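Local coordinates for Glyco_hydro_cc domain-containing protein (Blastomyces gilchristii, PDB 6UB0) that hydrolyses beta-1,3-glucan as a curdlan-specific exo-beta-1,3-glucanase of glycoside hydrolase family 128, subgroup III, at residues Gly39-Pro44 with Gly66-Leu71; Gly3-Ala8 with Gly20-Trp25; Trp122-Leu127 with Gln165-Gly170; Ala91-Tyr96 with Cys134-Leu139. All blocks are in the same frame, centred on the assembly; numbering follows the deposited sequence.

Contact 1 (Gly39-Pro44 with Gly66-Leu71); sequences GIEYVP and GSKNLL
The side chain of Glu-41 lies across those of Lys-68 and Asn-69, at about a right angle to each. Its CG is anti to the backbone N (chi1 178°), and the extended chain beyond CG brings the carboxylate to Asn-69. OE2 of Glu-41 accepts ND2 of Asn-69 at 2.8 Å through its syn lone pair. Carboxylate and amide planes are nearly coplanar, 1° apart. The backbone N of Lys-68 adds a weak bond to the same OE2, while Lys-68 CD lies 3.5 Å from OE1 of Glu-41. OE1 itself is engaged in a salt bridge with Arg-205.

Further along, Ser-67 OG donates to Tyr-42 O at 2.9 Å, and a water that accepts from Tyr-42 N also donates weakly to Ser-67 OG. Val-43 CG1 meets Leu-71 CG at 3.8 Å, and Pro-44 CG lies 3.9 Å from Leu-70 CD2. Leu-71 N closes the contact with a bond of 2.9 Å to Pro-44 O. Asn-69 O, covered by Val-43 and Pro-44, is buried without a polar partner.

These are neighbouring parallel strands of a TIM barrel, 41-42 and 69-71, connected through helix 52-64; strand 23-27 flanks the first and strand 105-111 the second, and Trp-173 of strand 172-180 packs on Val-43, Asn-69 and Leu-71.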
# COMPACT_ATOMS: atom_id res chain seq x y z
N GLY A 39 -11.63 5.40 -14.63
CA GLY A 39 -10.30 5.08 -15.17
C GLY A 39 -9.29 4.73 -14.08
O GLY A 39 -8.10 4.57 -14.40
N ILE A 40 -9.71 4.54 -12.83
CA ILE A 40 -8.72 4.08 -11.81
C ILE A 40 -9.26 2.90 -11.02
O ILE A 40 -10.47 2.86 -10.75
CB ILE A 40 -8.20 5.21 -10.92
CG1 ILE A 40 -9.32 6.08 -10.39
CG2 ILE A 40 -7.11 6.05 -11.61
CD1 ILE A 40 -8.80 7.20 -9.56
N GLU A 41 -8.37 1.93 -10.81
CA GLU A 41 -8.69 0.62 -10.19
C GLU A 41 -8.70 0.89 -8.69
O GLU A 41 -7.67 1.23 -8.18
CB GLU A 41 -7.64 -0.44 -10.51
CG GLU A 41 -7.95 -1.76 -9.84
CD GLU A 41 -6.83 -2.78 -9.94
OE1 GLU A 41 -6.15 -2.76 -10.98
OE2 GLU A 41 -6.67 -3.59 -8.98
N TYR A 42 -9.87 0.77 -8.07
CA TYR A 42 -9.96 0.71 -6.59
C TYR A 42 -9.46 -0.66 -6.13
O TYR A 42 -9.77 -1.74 -6.73
CB TYR A 42 -11.40 0.95 -6.12
CG TYR A 42 -11.59 0.69 -4.66
CD1 TYR A 42 -11.00 1.55 -3.74
CD2 TYR A 42 -12.27 -0.42 -4.21
CE1 TYR A 42 -11.16 1.35 -2.39
CE2 TYR A 42 -12.42 -0.63 -2.85
CZ TYR A 42 -11.83 0.24 -1.95
OH TYR A 42 -11.93 0.06 -0.61
N VAL A 43 -8.70 -0.66 -5.03
CA VAL A 43 -8.19 -1.91 -4.44
C VAL A 43 -8.78 -2.05 -3.04
O VAL A 43 -8.43 -1.31 -2.13
CB VAL A 43 -6.66 -1.95 -4.41
CG1 VAL A 43 -6.18 -3.26 -3.82
CG2 VAL A 43 -6.09 -1.74 -5.80
N PRO A 44 -9.68 -3.03 -2.80
CA PRO A 44 -10.19 -3.26 -1.45
C PRO A 44 -9.09 -3.69 -0.49
O PRO A 44 -8.14 -4.34 -0.93
CB PRO A 44 -11.24 -4.37 -1.66
CG PRO A 44 -11.58 -4.26 -3.12
CD PRO A 44 -10.29 -3.88 -3.81
N GLY A 66 -14.67 -5.42 -10.93
CA GLY A 66 -13.50 -5.61 -11.84
C GLY A 66 -12.15 -5.34 -11.18
O GLY A 66 -11.10 -5.24 -11.89
N SER A 67 -12.14 -5.24 -9.85
CA SER A 67 -10.91 -5.03 -9.05
C SER A 67 -10.01 -6.24 -9.26
O SER A 67 -10.51 -7.38 -9.16
CB SER A 67 -11.25 -4.82 -7.60
OG SER A 67 -11.90 -3.56 -7.39
N LYS A 68 -8.76 -6.01 -9.66
CA LYS A 68 -7.81 -7.09 -9.99
C LYS A 68 -7.04 -7.52 -8.74
O LYS A 68 -6.26 -8.47 -8.81
CB LYS A 68 -6.89 -6.60 -11.11
CG LYS A 68 -7.67 -6.11 -12.33
CD LYS A 68 -6.88 -5.28 -13.30
CE LYS A 68 -6.28 -6.10 -14.43
NZ LYS A 68 -6.25 -5.31 -15.68
N ASN A 69 -7.17 -6.77 -7.65
CA ASN A 69 -6.18 -6.84 -6.56
C ASN A 69 -6.90 -6.69 -5.22
O ASN A 69 -7.89 -6.00 -5.15
CB ASN A 69 -5.10 -5.75 -6.65
CG ASN A 69 -4.16 -5.91 -7.82
OD1 ASN A 69 -3.31 -6.77 -7.80
ND2 ASN A 69 -4.33 -5.11 -8.87
N LEU A 70 -6.38 -7.36 -4.19
CA LEU A 70 -6.91 -7.21 -2.83
C LEU A 70 -5.73 -7.02 -1.88
O LEU A 70 -4.73 -7.78 -2.02
CB LEU A 70 -7.68 -8.45 -2.39
CG LEU A 70 -8.90 -8.81 -3.22
CD1 LEU A 70 -9.42 -10.18 -2.80
CD2 LEU A 70 -9.97 -7.76 -3.08
N LEU A 71 -5.89 -6.16 -0.89
CA LEU A 71 -4.83 -5.91 0.15
C LEU A 71 -5.24 -6.49 1.51
O LEU A 71 -6.43 -6.35 1.92
CB LEU A 71 -4.56 -4.42 0.35
CG LEU A 71 -3.92 -3.69 -0.80
CD1 LEU A 71 -4.24 -2.21 -0.73
CD2 LEU A 71 -2.42 -3.94 -0.92
O HOH W 1 -12.02 -1.04 -9.55

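Contact 2 (Gly3-Ala8 with Gly20-Trp25); sequences GKRGLA and GGPFSW
Strands 5-8 and 23-25 run in broadly the same direction, the axes of these short segments passing 5.2 Å apart at a signed angle of -64°. The backbone bonds between them run both ways: Ser-24 N gives to Arg-5 O at 3.2 Å, and Leu-7 N gives to Trp-25 O at 2.7 Å. Beside these bonds the indole of Trp-25 folds back over the first strand. Its CG sits between the backbone N and the carbonyl carbon (chi1 74°), and the five-membered ring comes to lie over Gly-6, whose CA stands 3.4 Å from the centroid of that Trp-25 ring in a close CH-pi contact. From the ring edge NE1 of Trp-25 donates to Lys-4 O at 3.0 Å, approaching from above the carbonyl plane. Ser-24 OG bonds to Gly-3 O at 2.6 Å.

In the TIM-barrel fold these are the first two strands of the barrel wall, consecutive in sequence and joined here by a connection without a helix. Leu-7 CD2 sits over one face of the Phe-23 ring, 3.7 Å from its centroid, and Arg-5 CG comes within 3.6 Å of Phe-23 CE1. Pro-22, at the centre of an inverse gamma turn, puts CG over one face of the Arg-5 guanidinium. That group is held by a salt bridge to Asp-198 and by bonds to Tyr-206, Tyr-227 O and Ile-230 O. A water accepts from Arg-5 N and donates to Pro-22 O, so it bridges the two backbones.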
# COMPACT_ATOMS: atom_id res chain seq x y z
N GLY A 3 2.39 3.82 -14.76
CA GLY A 3 1.16 3.10 -14.45
C GLY A 3 1.20 2.48 -13.06
O GLY A 3 0.22 1.69 -12.76
N LYS A 4 2.23 2.81 -12.26
CA LYS A 4 2.46 2.32 -10.86
C LYS A 4 1.87 3.28 -9.80
O LYS A 4 1.64 2.80 -8.65
CB LYS A 4 3.93 2.14 -10.48
CG LYS A 4 4.82 1.35 -11.42
CD LYS A 4 6.21 1.26 -10.84
CE LYS A 4 7.22 0.53 -11.72
NZ LYS A 4 8.54 0.45 -11.03
N ARG A 5 1.65 4.55 -10.11
CA ARG A 5 1.33 5.58 -9.08
C ARG A 5 -0.14 5.53 -8.63
O ARG A 5 -1.04 5.61 -9.53
CB ARG A 5 1.58 6.94 -9.72
CG ARG A 5 1.68 8.05 -8.68
CD ARG A 5 2.39 9.31 -9.17
NE ARG A 5 3.74 9.09 -9.69
CZ ARG A 5 4.49 10.01 -10.33
NH1 ARG A 5 4.01 11.23 -10.49
NH2 ARG A 5 5.67 9.71 -10.82
N GLY A 6 -0.37 5.56 -7.30
CA GLY A 6 -1.67 5.37 -6.63
C GLY A 6 -2.19 6.60 -5.90
O GLY A 6 -1.37 7.44 -5.45
N LEU A 7 -3.50 6.60 -5.65
CA LEU A 7 -4.20 7.65 -4.88
C LEU A 7 -4.74 7.00 -3.60
O LEU A 7 -5.78 6.35 -3.65
CB LEU A 7 -5.30 8.24 -5.77
CG LEU A 7 -4.78 9.07 -6.96
CD1 LEU A 7 -5.95 9.47 -7.84
CD2 LEU A 7 -4.00 10.29 -6.50
N ALA A 8 -4.06 7.24 -2.47
CA ALA A 8 -4.42 6.76 -1.12
C ALA A 8 -5.31 7.84 -0.45
O ALA A 8 -4.85 8.93 -0.23
CB ALA A 8 -3.15 6.51 -0.36
N GLY A 20 -6.48 13.31 -14.65
CA GLY A 20 -5.54 13.35 -15.78
C GLY A 20 -4.09 13.22 -15.40
O GLY A 20 -3.25 13.30 -16.32
N GLY A 21 -3.73 13.04 -14.11
CA GLY A 21 -2.37 12.66 -13.70
C GLY A 21 -2.10 11.18 -14.03
O GLY A 21 -3.00 10.48 -14.48
N PRO A 22 -0.87 10.66 -13.84
CA PRO A 22 -0.54 9.27 -14.21
C PRO A 22 -0.92 8.25 -13.13
O PRO A 22 -0.08 7.53 -12.67
CB PRO A 22 0.98 9.29 -14.37
CG PRO A 22 1.44 10.39 -13.42
CD PRO A 22 0.31 11.40 -13.36
N PHE A 23 -2.20 8.19 -12.83
CA PHE A 23 -2.75 7.37 -11.73
C PHE A 23 -3.47 6.18 -12.34
O PHE A 23 -4.17 6.34 -13.34
CB PHE A 23 -3.60 8.23 -10.80
CG PHE A 23 -2.83 9.40 -10.23
CD1 PHE A 23 -1.85 9.22 -9.27
CD2 PHE A 23 -3.08 10.68 -10.64
CE1 PHE A 23 -1.14 10.30 -8.75
CE2 PHE A 23 -2.41 11.76 -10.09
CZ PHE A 23 -1.40 11.57 -9.20
N SER A 24 -3.26 5.00 -11.79
CA SER A 24 -3.95 3.80 -12.29
C SER A 24 -4.82 3.24 -11.19
O SER A 24 -5.68 2.43 -11.54
CB SER A 24 -2.94 2.81 -12.80
OG SER A 24 -2.12 2.38 -11.74
N TRP A 25 -4.59 3.64 -9.93
CA TRP A 25 -5.24 2.96 -8.80
C TRP A 25 -5.41 3.85 -7.57
O TRP A 25 -4.77 4.93 -7.42
CB TRP A 25 -4.48 1.67 -8.48
CG TRP A 25 -3.17 1.88 -7.79
CD1 TRP A 25 -2.01 2.30 -8.35
CD2 TRP A 25 -2.89 1.68 -6.39
NE1 TRP A 25 -1.03 2.38 -7.41
CE2 TRP A 25 -1.54 2.00 -6.20
CE3 TRP A 25 -3.68 1.26 -5.30
CZ2 TRP A 25 -0.95 1.94 -4.94
CZ3 TRP A 25 -3.10 1.21 -4.06
CH2 TRP A 25 -1.74 1.48 -3.91
O HOH W 2 2.11 5.75 -12.79

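Contact 3 (Trp122-Leu127 with Gln165-Gly170); sequences WMQGFL and QKYGIG
This is side-chain packing on the outer layer of the TIM barrel, where Leu-127 of helix 119-130 meets Tyr-167 at the C-terminal end of helix 150-166, together with the loop that follows. The second helix finishes in a Schellman motif with Gly-168, at positive phi, as its C-prime residue, and Gly-168 N bonds to Gln-165 O. Tyr-167, just ahead of that glycine, swings its ring toward the first helix. Leu-127 CB lies over one face of the Tyr-167 ring, 3.7 Å from the centroid and 16° off the normal, as a CH-pi contact. One branch of Leu-127, CD1, is 3.8 Å from Tyr-167 CD1, while the other, CD2, turns to Ile-169 CD1 at 4.1 Å. Leu-163 of helix 150-166 also packs on Leu-127 and Gln-124.

Beside the ring's hydroxyl the contact becomes polar. Gln-124 has CG anti to the backbone N (chi1 -168°) and passes the tyrosine side chain at about a right angle, with CG 3.1 Å from Tyr-167 OH. That hydroxyl is hydrogen-bonded to Asp-128 OD1. At the end of the same glutamine, OE1 of Gln-124 takes a weak hydrogen bond of 3.4 Å from Lys-166 NZ.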
# COMPACT_ATOMS: atom_id res chain seq x y z
N TRP A 122 8.65 -8.52 11.25
CA TRP A 122 7.26 -9.03 11.35
C TRP A 122 6.92 -9.71 10.03
O TRP A 122 6.32 -10.83 10.06
CB TRP A 122 6.28 -7.92 11.73
CG TRP A 122 4.91 -8.44 12.00
CD1 TRP A 122 4.26 -8.57 13.20
CD2 TRP A 122 3.94 -8.80 11.00
NE1 TRP A 122 3.00 -9.08 13.03
CE2 TRP A 122 2.77 -9.23 11.68
CE3 TRP A 122 3.99 -8.87 9.61
CZ2 TRP A 122 1.64 -9.67 10.99
CZ3 TRP A 122 2.89 -9.35 8.94
CH2 TRP A 122 1.73 -9.71 9.62
N MET A 123 7.26 -9.09 8.90
CA MET A 123 6.98 -9.73 7.59
C MET A 123 7.65 -11.11 7.57
O MET A 123 6.98 -12.08 7.15
CB MET A 123 7.49 -8.91 6.39
CG MET A 123 6.80 -9.30 5.10
SD MET A 123 5.01 -9.05 5.08
CE MET A 123 4.96 -7.31 4.58
N GLN A 124 8.89 -11.23 8.02
CA GLN A 124 9.57 -12.55 7.90
C GLN A 124 8.91 -13.59 8.82
O GLN A 124 8.67 -14.74 8.38
CB GLN A 124 11.06 -12.43 8.12
CG GLN A 124 11.73 -13.73 7.70
CD GLN A 124 13.22 -13.65 7.75
OE1 GLN A 124 13.85 -12.97 6.94
NE2 GLN A 124 13.79 -14.41 8.66
N GLY A 125 8.52 -13.16 10.03
CA GLY A 125 7.76 -13.97 11.01
C GLY A 125 6.43 -14.41 10.44
O GLY A 125 6.06 -15.60 10.51
N PHE A 126 5.72 -13.48 9.85
CA PHE A 126 4.52 -13.80 9.07
C PHE A 126 4.85 -14.73 7.89
O PHE A 126 4.11 -15.72 7.67
CB PHE A 126 3.89 -12.49 8.59
CG PHE A 126 2.81 -12.69 7.58
CD1 PHE A 126 1.54 -13.05 7.99
CD2 PHE A 126 3.05 -12.51 6.23
CE1 PHE A 126 0.52 -13.24 7.08
CE2 PHE A 126 2.03 -12.68 5.32
CZ PHE A 126 0.77 -13.03 5.73
N LEU A 127 5.90 -14.44 7.12
CA LEU A 127 6.23 -15.30 5.95
C LEU A 127 6.66 -16.70 6.44
O LEU A 127 6.29 -17.71 5.81
CB LEU A 127 7.32 -14.59 5.16
CG LEU A 127 6.84 -13.32 4.44
CD1 LEU A 127 7.97 -12.69 3.66
CD2 LEU A 127 5.67 -13.63 3.55
N GLN A 165 11.34 -11.84 -2.37
CA GLN A 165 11.94 -12.77 -3.36
C GLN A 165 12.46 -14.03 -2.65
O GLN A 165 12.15 -15.12 -3.16
CB GLN A 165 12.95 -12.01 -4.22
CG GLN A 165 12.23 -10.97 -5.06
CD GLN A 165 13.12 -10.11 -5.92
OE1 GLN A 165 14.34 -10.25 -5.93
NE2 GLN A 165 12.50 -9.19 -6.65
N LYS A 166 13.10 -13.89 -1.48
CA LYS A 166 13.59 -15.07 -0.71
C LYS A 166 12.39 -16.01 -0.48
O LYS A 166 12.58 -17.23 -0.63
CB LYS A 166 14.33 -14.66 0.57
CG LYS A 166 14.83 -15.81 1.45
CD LYS A 166 16.09 -15.55 2.26
CE LYS A 166 15.98 -14.35 3.19
NZ LYS A 166 14.72 -14.34 3.96
N TYR A 167 11.19 -15.48 -0.20
CA TYR A 167 9.95 -16.28 0.02
C TYR A 167 9.15 -16.45 -1.30
O TYR A 167 8.00 -16.91 -1.22
CB TYR A 167 9.16 -15.68 1.20
CG TYR A 167 9.83 -15.87 2.54
CD1 TYR A 167 10.86 -15.04 2.96
CD2 TYR A 167 9.44 -16.90 3.40
CE1 TYR A 167 11.49 -15.23 4.18
CE2 TYR A 167 10.07 -17.10 4.62
CZ TYR A 167 11.09 -16.26 5.01
OH TYR A 167 11.71 -16.46 6.21
N GLY A 168 9.72 -16.12 -2.48
CA GLY A 168 9.11 -16.39 -3.81
C GLY A 168 7.93 -15.48 -4.19
O GLY A 168 7.07 -15.87 -5.02
N ILE A 169 7.90 -14.28 -3.62
CA ILE A 169 6.90 -13.21 -3.90
C ILE A 169 7.65 -12.14 -4.70
O ILE A 169 8.58 -11.59 -4.14
CB ILE A 169 6.31 -12.68 -2.58
CG1 ILE A 169 6.04 -13.85 -1.63
CG2 ILE A 169 5.08 -11.82 -2.84
CD1 ILE A 169 5.10 -13.58 -0.47
N GLY A 170 7.32 -11.98 -5.98
CA GLY A 170 8.20 -11.35 -6.98
C GLY A 170 8.13 -9.84 -7.04
O GLY A 170 8.92 -9.26 -7.83

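Contact 4 (Ala91-Tyr96 with Cys134-Leu139); sequences AAYQKY and CKIDFL
The hydroxyl of Tyr-93 donates to the backbone O of Lys-135 at 2.9 Å, the one hydrogen bond between the helix of 91-96 and the segment 134-139. The donor stands above the carbonyl plane, 41° out of it, with a C=O...donor angle of 124°; seen from the tyrosine, the same oxygen lies at the ring edge, near its plane. Tyr-93 has CG anti to the backbone N (chi1 -167°), which starts the ring outward from the helix toward the segment.

Apolar atoms then line the ring on its CD2 side. Cys-134 CB touches CD2 of Tyr-93 at 3.6 Å, and Ile-136 CG1 lies 3.6 Å from Tyr-93 CE2. The sulfur of Cys-134 makes an oblique sulfur-aromatic contact with the Tyr-93 ring, 4.8 Å from its centroid, and also meets Gln-94 CG at 3.8 Å. SG is fixed by its disulfide to Cys-130, at the end of helix 119-130, so the tyrosine packs against a covalently closed loop. Lys-135 N, bonded to Asn-98 OD1, adds a second polar tie to the chain just beyond helix 86-96. Phe-126 of helix 119-130 packs on Cys-134 and Ile-136.

In the TIM barrel this ties outer helix 86-96 to the disulfide-closed loop that runs from helix 119-130 into barrel strand 138-146.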
# COMPACT_ATOMS: atom_id res chain seq x y z
N ALA A 91 -2.79 -17.22 9.93
CA ALA A 91 -4.07 -17.92 10.11
C ALA A 91 -5.15 -17.15 9.37
O ALA A 91 -5.85 -17.76 8.55
CB ALA A 91 -4.38 -18.05 11.59
N ALA A 92 -5.29 -15.87 9.67
CA ALA A 92 -6.41 -15.06 9.14
C ALA A 92 -6.18 -14.80 7.65
O ALA A 92 -7.17 -14.58 6.93
CB ALA A 92 -6.54 -13.80 9.93
N TYR A 93 -4.91 -14.77 7.22
CA TYR A 93 -4.56 -14.54 5.80
C TYR A 93 -5.09 -15.73 5.04
O TYR A 93 -5.95 -15.52 4.17
CB TYR A 93 -3.06 -14.41 5.51
CG TYR A 93 -2.79 -13.88 4.13
CD1 TYR A 93 -2.76 -12.52 3.84
CD2 TYR A 93 -2.56 -14.75 3.07
CE1 TYR A 93 -2.53 -12.04 2.55
CE2 TYR A 93 -2.33 -14.29 1.78
CZ TYR A 93 -2.31 -12.93 1.51
OH TYR A 93 -2.07 -12.57 0.21
N GLN A 94 -4.58 -16.92 5.41
CA GLN A 94 -4.88 -18.22 4.78
C GLN A 94 -6.39 -18.38 4.73
O GLN A 94 -6.87 -18.83 3.66
CB GLN A 94 -4.23 -19.37 5.55
CG GLN A 94 -2.82 -19.58 5.06
CD GLN A 94 -2.16 -20.67 5.85
OE1 GLN A 94 -2.45 -21.85 5.66
NE2 GLN A 94 -1.26 -20.27 6.72
N LYS A 95 -7.06 -18.01 5.81
CA LYS A 95 -8.53 -18.09 5.95
C LYS A 95 -9.25 -17.12 5.01
O LYS A 95 -10.19 -17.57 4.34
CB LYS A 95 -9.00 -17.86 7.38
CG LYS A 95 -10.51 -17.98 7.60
CD LYS A 95 -10.88 -18.19 9.08
CE LYS A 95 -12.21 -17.55 9.47
NZ LYS A 95 -13.38 -18.43 9.21
N TYR A 96 -8.89 -15.84 5.01
CA TYR A 96 -9.76 -14.73 4.52
C TYR A 96 -9.26 -14.20 3.17
O TYR A 96 -10.09 -13.69 2.41
CB TYR A 96 -9.84 -13.60 5.57
CG TYR A 96 -10.78 -13.87 6.72
CD1 TYR A 96 -12.15 -13.85 6.53
CD2 TYR A 96 -10.31 -14.06 8.02
CE1 TYR A 96 -13.04 -14.07 7.57
CE2 TYR A 96 -11.18 -14.27 9.08
CZ TYR A 96 -12.55 -14.28 8.86
OH TYR A 96 -13.46 -14.51 9.88
N CYS A 134 0.35 -19.33 2.41
CA CYS A 134 -0.24 -17.99 2.17
C CYS A 134 -0.07 -17.75 0.66
O CYS A 134 1.07 -17.84 0.14
CB CYS A 134 0.35 -16.92 3.09
SG CYS A 134 -0.09 -16.99 4.87
N LYS A 135 -1.17 -17.49 -0.05
CA LYS A 135 -1.18 -17.17 -1.51
C LYS A 135 -1.00 -15.66 -1.69
O LYS A 135 -1.98 -14.92 -1.56
CB LYS A 135 -2.48 -17.67 -2.16
CG LYS A 135 -2.53 -19.19 -2.31
CD LYS A 135 -3.82 -19.73 -2.88
CE LYS A 135 -3.86 -21.23 -2.95
NZ LYS A 135 -5.06 -21.72 -2.27
N ILE A 136 0.24 -15.25 -1.95
CA ILE A 136 0.70 -13.82 -1.90
C ILE A 136 1.36 -13.51 -3.24
O ILE A 136 2.41 -14.10 -3.54
CB ILE A 136 1.66 -13.54 -0.73
CG1 ILE A 136 1.06 -13.90 0.63
CG2 ILE A 136 2.10 -12.08 -0.76
CD1 ILE A 136 2.09 -14.11 1.72
N ASP A 137 0.77 -12.56 -3.97
CA ASP A 137 1.25 -12.06 -5.28
C ASP A 137 2.20 -10.90 -5.06
O ASP A 137 3.01 -10.68 -5.93
CB ASP A 137 0.11 -11.62 -6.21
CG ASP A 137 -0.74 -12.79 -6.63
OD1 ASP A 137 -0.27 -13.53 -7.47
OD2 ASP A 137 -1.82 -13.01 -6.03
N PHE A 138 2.08 -10.16 -3.94
CA PHE A 138 2.94 -8.96 -3.72
C PHE A 138 2.96 -8.60 -2.23
O PHE A 138 1.98 -8.89 -1.56
CB PHE A 138 2.47 -7.82 -4.63
CG PHE A 138 1.10 -7.28 -4.31
CD1 PHE A 138 0.94 -6.25 -3.39
CD2 PHE A 138 -0.02 -7.78 -4.94
CE1 PHE A 138 -0.32 -5.75 -3.10
CE2 PHE A 138 -1.30 -7.30 -4.64
CZ PHE A 138 -1.45 -6.28 -3.73
N LEU A 139 4.09 -8.14 -1.73
CA LEU A 139 4.23 -7.57 -0.36
C LEU A 139 3.73 -6.12 -0.40
O LEU A 139 4.03 -5.44 -1.34
CB LEU A 139 5.69 -7.55 0.12
CG LEU A 139 6.42 -8.89 0.16
CD1 LEU A 139 7.73 -8.76 0.94
CD2 LEU A 139 5.56 -9.97 0.81

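How the contacts relate
Contacts 1 and 2 adjoin, their centres 12 Å apart: Glu-41 N lies 2.8 Å from Ser-24 O, a probable hydrogen bond joining strand 23-27 to strand 41-42; with contact 2 this makes three successive strands. Contact 4 meets contact 1 through Phe-138, whose CE1 is 3.5 Å from Leu-71 CD2. It also meets contact 3, where Ile-169 CD1 packs 3.4 Å from Ile-136 CG2; along the chain those two interleave. The side chain of Tyr-42 is about 10 Å from the bound beta-D-glucopyranose, and those of Leu-71 and Trp-25 about 11 and 12 Å from the alpha-D-glucopyranose; other residues, among them Trp-29, Trp-47, Glu-75 and Glu-176, line the glycan pocket.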